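Local structure of transcriptional activator TenA-1 (Sulfolobus solfataricus P2, 2QZC) at residues D180-S183 with D187-N190; S142-Y147 with K157-F162. The protein is probably a TenA-like thiaminase, acting on thiamin or related compounds. All blocks are in the same frame, centred on the assembly; numbering follows the deposited sequence. Where two conformers were deposited one is given.

In the fold
Both contacts belong to one all-helical, heme oxygenase-like fold, and helix 127-148 relates them. Its first turns pack against Val182 and Leu188 of interaction 1, while its last turns supply residues 142-147 to interaction 2. The centres of the two contacts lie 27 Å apart and their nearest atoms about 14 Å, so they do not touch. Interaction 1 is the more peripheral, with its centre 19 Å from that of the chain against 12 Å for interaction 2. A glycerol, probably from the crystallisation liquor, binds Ser142 and Asp146 beside interaction 2. The second chain of the assembly reaches neither contact.

Interaction 1 of 2, residues D180-S183 with D187-N190; sequences DEVS and DLLN
The backbone oxygen of Val182 takes a hydrogen bond from the side-chain amide of Asn7, while the side chain of the same residue turns across to meet Leu188. Here the loop that leaves helix 166-179 packs back on the first turns of helix 186-208, plain apolar packing within the short connection between two consecutive helices of the heme oxygenase-like fold. One methyl of each residue does the touching: Val182 CG1 lies 3.6 Å from Leu188 CD1, in close van der Waals contact, and the two side chains meet at an oblique angle. Val182 CG1 stands opposite the backbone N about the first torsion (chi1 -177°), which carries it toward the helix; the other methyl is left well back, with CG2 5.9 Å from Leu188 CD1. On the helix side, Leu188 has an extended second torsion (chi2 167°) that sends CD1 forward to the loop, and CD2 stays 5.1 Å from Val182 CG1. Leu188 CD1 also rests against the loop backbone, 3.6 Å from the carbonyl oxygen of Ser183. That touch is apolar against polar, and no hydrogen bond joins the segments. The contact is small, burying 82 Å² in all, yet both aliphatic side chains are buried. Leu188 is tied locally as well, its backbone N hydrogen-bonded to OG1 of Thr185, the residue just ahead of helix 186-208. The start of helix 127-148 packs against the pair, Val182 on Asn128 and Leu131 and Leu188 on Lys129, while Asn7 brings in helix 6-14.

Interaction 2 of 2, residues S142-Y147 with K157-F162; sequences SIVGDY and KTWASF
The indole of Trp159 meets Val144 at its edge: Val144 CG1 sits near the ring plane, 3.8 Å from Trp159 CH2 and 4.0 Å from Trp159 CZ3. Around the same ring, Phe41 packs edge-to-face and Tyr163 meets it with the planes at about 55°. With chi1 at 174° the indole swings away from the backbone N of Trp159, and its six-membered end reaches the helix carrying Val144.

Beside this aromatic contact the backbones themselves come close, the CA atoms of Gly145 and Ala160 being 4.4 Å apart. Ala160 CB faces the glycine directly, 3.6 Å from Gly145 O and 4.1 Å from Gly145 CA. Such a glycine-alanine approach lets helices 127-148 and 154-164, consecutive in this heme oxygenase-like fold, pack with very little side chain between them. Helix 26-32 covers the pair, Ile28 touching Val144 and Met31 touching Trp159.

Away from the interface, Ser161 OG turns back to give a 2.7 Å hydrogen bond to Thr158 O, with the donor tilted 23° from the carbonyl plane. Ser142 OG and Asp146 OD1 share Lys169 NZ, and a glycerol bonds to Ser142 OG and Asp146 OD2.

Interaction 1 of 2, residues D180-S183 with D187-N190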
loop_
_atom_site.group_PDB
_atom_site.type_symbol
_atom_site.label_atom_id
_atom_site.label_comp_id
_atom_site.label_asym_id
_atom_site.label_seq_id
_atom_site.Cartn_x
_atom_site.Cartn_y
_atom_site.Cartn_z
ATOM N N ASP A 180 17.197 -8.511 0.749
ATOM C CA ASP A 180 18.096 -9.621 0.319
ATOM C C ASP A 180 18.022 -9.958 -1.182
ATOM O O ASP A 180 18.968 -10.582 -1.710
ATOM C CB ASP A 180 17.873 -10.851 1.199
ATOM C CG ASP A 180 18.406 -10.667 2.620
ATOM O OD1 ASP A 180 19.304 -9.827 2.871
ATOM O OD2 ASP A 180 17.899 -11.397 3.501
ATOM N N GLU A 181 16.943 -9.534 -1.865
ATOM C CA GLU A 181 16.766 -9.731 -3.320
ATOM C C GLU A 181 17.518 -8.716 -4.164
ATOM O O GLU A 181 17.629 -8.885 -5.395
ATOM C CB GLU A 181 15.284 -9.677 -3.754
ATOM C CG GLU A 181 14.505 -10.960 -3.588
ATOM C CD GLU A 181 13.260 -11.030 -4.483
ATOM O OE1 GLU A 181 13.359 -10.821 -5.719
ATOM O OE2 GLU A 181 12.187 -11.341 -3.954
ATOM N N VAL A 182 18.040 -7.657 -3.542
ATOM C CA VAL A 182 18.719 -6.596 -4.255
ATOM C C VAL A 182 20.205 -6.910 -4.442
ATOM O O VAL A 182 20.851 -7.372 -3.506
ATOM C CB VAL A 182 18.574 -5.211 -3.507
ATOM C CG1 VAL A 182 19.227 -4.074 -4.278
ATOM C CG2 VAL A 182 17.078 -4.891 -3.285
ATOM N N SER A 183 20.697 -6.703 -5.669
ATOM C CA SER A 183 22.114 -6.817 -5.978
ATOM C C SER A 183 22.709 -5.439 -5.678
ATOM O O SER A 183 22.537 -4.495 -6.451
ATOM C CB SER A 183 22.297 -7.291 -7.405
ATOM O OG SER A 183 23.685 -7.546 -7.639
ATOM N N ASP A 187 26.256 2.635 -6.504
ATOM C CA ASP A 187 25.194 3.653 -6.649
ATOM C C ASP A 187 24.154 3.460 -5.579
ATOM O O ASP A 187 23.684 4.444 -5.002
ATOM C CB ASP A 187 24.538 3.617 -8.026
ATOM C CG ASP A 187 25.420 4.206 -9.133
ATOM O OD1 ASP A 187 26.400 4.950 -8.855
ATOM O OD2 ASP A 187 25.067 3.929 -10.304
ATOM N N LEU A 188 23.788 2.222 -5.259
ATOM C CA LEU A 188 22.822 1.970 -4.204
ATOM C C LEU A 188 23.393 2.291 -2.844
ATOM O O LEU A 188 22.727 2.895 -1.996
ATOM C CB LEU A 188 22.280 0.537 -4.241
ATOM C CG LEU A 188 21.393 0.207 -5.433
ATOM C CD1 LEU A 188 21.133 -1.314 -5.595
ATOM C CD2 LEU A 188 20.029 0.872 -5.305
ATOM N N LEU A 189 24.659 1.960 -2.606
ATOM C CA LEU A 189 25.305 2.343 -1.366
ATOM C C LEU A 189 25.274 3.868 -1.182
ATOM O O LEU A 189 25.062 4.360 -0.062
ATOM C CB LEU A 189 26.755 1.823 -1.318
ATOM C CG LEU A 189 27.623 2.282 -0.155
ATOM C CD1 LEU A 189 27.004 1.921 1.201
ATOM C CD2 LEU A 189 29.052 1.684 -0.330
ATOM N N ASN A 190 25.482 4.613 -2.261
ATOM C CA ASN A 190 25.475 6.077 -2.194
ATOM C C ASN A 190 24.109 6.643 -1.811
ATOM O O ASN A 190 24.047 7.631 -1.069
ATOM C CB ASN A 190 26.018 6.669 -3.485
ATOM C CG ASN A 190 27.537 6.513 -3.589
ATOM O OD1 ASN A 190 28.220 6.330 -2.578
ATOM N ND2 ASN A 190 28.057 6.637 -4.812
#

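Interaction 2 of 2, residues S142-Y147 with K157-F162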
loop_
_atom_site.group_PDB
_atom_site.type_symbol
_atom_site.label_atom_id
_atom_site.label_comp_id
_atom_site.label_asym_id
_atom_site.label_seq_id
_atom_site.Cartn_x
_atom_site.Cartn_y
_atom_site.Cartn_z
ATOM N N SER A 142 15.099 0.529 14.765
ATOM C CA SER A 142 15.056 -0.742 15.519
ATOM C C SER A 142 16.198 -0.777 16.547
ATOM O O SER A 142 15.980 -1.095 17.739
ATOM C CB SER A 142 15.158 -1.922 14.560
ATOM O OG SER A 142 14.933 -3.138 15.269
ATOM N N ILE A 143 17.403 -0.391 16.103
ATOM C CA ILE A 143 18.627 -0.345 16.925
ATOM C C ILE A 143 18.489 0.691 18.036
ATOM O O ILE A 143 18.848 0.468 19.206
ATOM C CB ILE A 143 19.879 -0.018 16.027
ATOM C CG1 ILE A 143 20.225 -1.256 15.206
ATOM C CG2 ILE A 143 21.117 0.429 16.847
ATOM C CD1 ILE A 143 21.302 -1.010 14.203
ATOM N N VAL A 144 18.017 1.856 17.663
ATOM C CA VAL A 144 17.866 2.949 18.602
ATOM C C VAL A 144 16.825 2.627 19.665
ATOM O O VAL A 144 17.038 2.918 20.846
ATOM C CB VAL A 144 17.536 4.266 17.859
ATOM C CG1 VAL A 144 17.142 5.409 18.835
ATOM C CG2 VAL A 144 18.712 4.670 16.948
ATOM N N GLY A 145 15.712 2.038 19.260
ATOM C CA GLY A 145 14.683 1.640 20.215
ATOM C C GLY A 145 15.209 0.640 21.226
ATOM O O GLY A 145 14.915 0.775 22.430
ATOM N N ASP A 146 16.019 -0.330 20.792
ATOM C CA ASP A 146 16.617 -1.314 21.736
ATOM C C ASP A 146 17.516 -0.638 22.772
ATOM O O ASP A 146 17.653 -1.149 23.904
ATOM C CB ASP A 146 17.435 -2.369 21.012
ATOM C CG ASP A 146 16.598 -3.274 20.140
ATOM O OD1 ASP A 146 15.350 -3.341 20.268
ATOM O OD2 ASP A 146 17.238 -3.939 19.295
ATOM N N TYR A 147 18.142 0.470 22.409
ATOM C CA TYR A 147 19.011 1.218 23.302
ATOM C C TYR A 147 18.233 2.110 24.268
ATOM O O TYR A 147 18.417 2.070 25.499
ATOM C CB TYR A 147 19.994 2.040 22.488
ATOM C CG TYR A 147 20.967 2.857 23.290
ATOM C CD1 TYR A 147 21.926 2.258 24.084
ATOM C CD2 TYR A 147 20.950 4.240 23.218
ATOM C CE1 TYR A 147 22.845 3.052 24.820
ATOM C CE2 TYR A 147 21.842 5.028 23.925
ATOM C CZ TYR A 147 22.789 4.439 24.715
ATOM O OH TYR A 147 23.665 5.271 25.402
ATOM N N LYS A 157 11.134 6.100 27.235
ATOM C CA LYS A 157 10.892 4.667 27.301
ATOM C C LYS A 157 9.629 4.307 26.489
ATOM O O LYS A 157 9.597 3.305 25.772
ATOM C CB LYS A 157 10.749 4.227 28.787
ATOM C CG LYS A 157 10.586 2.744 28.985
ATOM C CD LYS A 157 10.401 2.344 30.475
ATOM C CE LYS A 157 11.615 2.553 31.297
ATOM N NZ LYS A 157 12.801 1.728 30.903
ATOM N N THR A 158 8.588 5.120 26.622
ATOM C CA THR A 158 7.333 4.893 25.868
ATOM C C THR A 158 7.572 4.970 24.360
ATOM O O THR A 158 7.125 4.089 23.613
ATOM C CB THR A 158 6.241 5.897 26.262
ATOM O OG1 THR A 158 5.927 5.746 27.663
ATOM C CG2 THR A 158 4.948 5.677 25.449
ATOM N N TRP A 159 8.285 6.011 23.929
ATOM C CA TRP A 159 8.622 6.150 22.503
ATOM C C TRP A 159 9.392 4.936 22.025
ATOM O O TRP A 159 9.054 4.339 20.989
ATOM C CB TRP A 159 9.457 7.419 22.311
ATOM C CG TRP A 159 9.997 7.608 20.901
ATOM C CD1 TRP A 159 9.363 8.215 19.847
ATOM C CD2 TRP A 159 11.284 7.237 20.440
ATOM N NE1 TRP A 159 10.160 8.184 18.750
ATOM C CE2 TRP A 159 11.344 7.589 19.060
ATOM C CE3 TRP A 159 12.372 6.578 21.012
ATOM C CZ2 TRP A 159 12.475 7.344 18.280
ATOM C CZ3 TRP A 159 13.467 6.294 20.241
ATOM C CH2 TRP A 159 13.527 6.700 18.873
ATOM N N ALA A 160 10.428 4.549 22.775
ATOM C CA ALA A 160 11.281 3.425 22.407
ATOM C C ALA A 160 10.565 2.090 22.380
ATOM O O ALA A 160 10.912 1.223 21.560
ATOM C CB ALA A 160 12.527 3.338 23.310
ATOM N N SER A 161 9.534 1.929 23.217
ATOM C CA SER A 161 8.837 0.638 23.324
ATOM C C SER A 161 8.210 0.224 22.014
ATOM O O SER A 161 8.147 -0.975 21.735
ATOM C CB SER A 161 7.800 0.655 24.446
ATOM O OG SER A 161 6.710 1.500 24.122
ATOM N N PHE A 162 7.769 1.189 21.191
ATOM C CA PHE A 162 7.252 0.818 19.882
ATOM C C PHE A 162 8.341 0.177 18.987
ATOM O O PHE A 162 8.151 -0.898 18.413
ATOM C CB PHE A 162 6.609 1.980 19.179
ATOM C CG PHE A 162 6.217 1.650 17.770
ATOM C CD1 PHE A 162 5.351 0.564 17.511
ATOM C CD2 PHE A 162 6.765 2.351 16.697
ATOM C CE1 PHE A 162 5.021 0.209 16.191
ATOM C CE2 PHE A 162 6.417 2.021 15.388
ATOM C CZ PHE A 162 5.545 0.944 15.137
#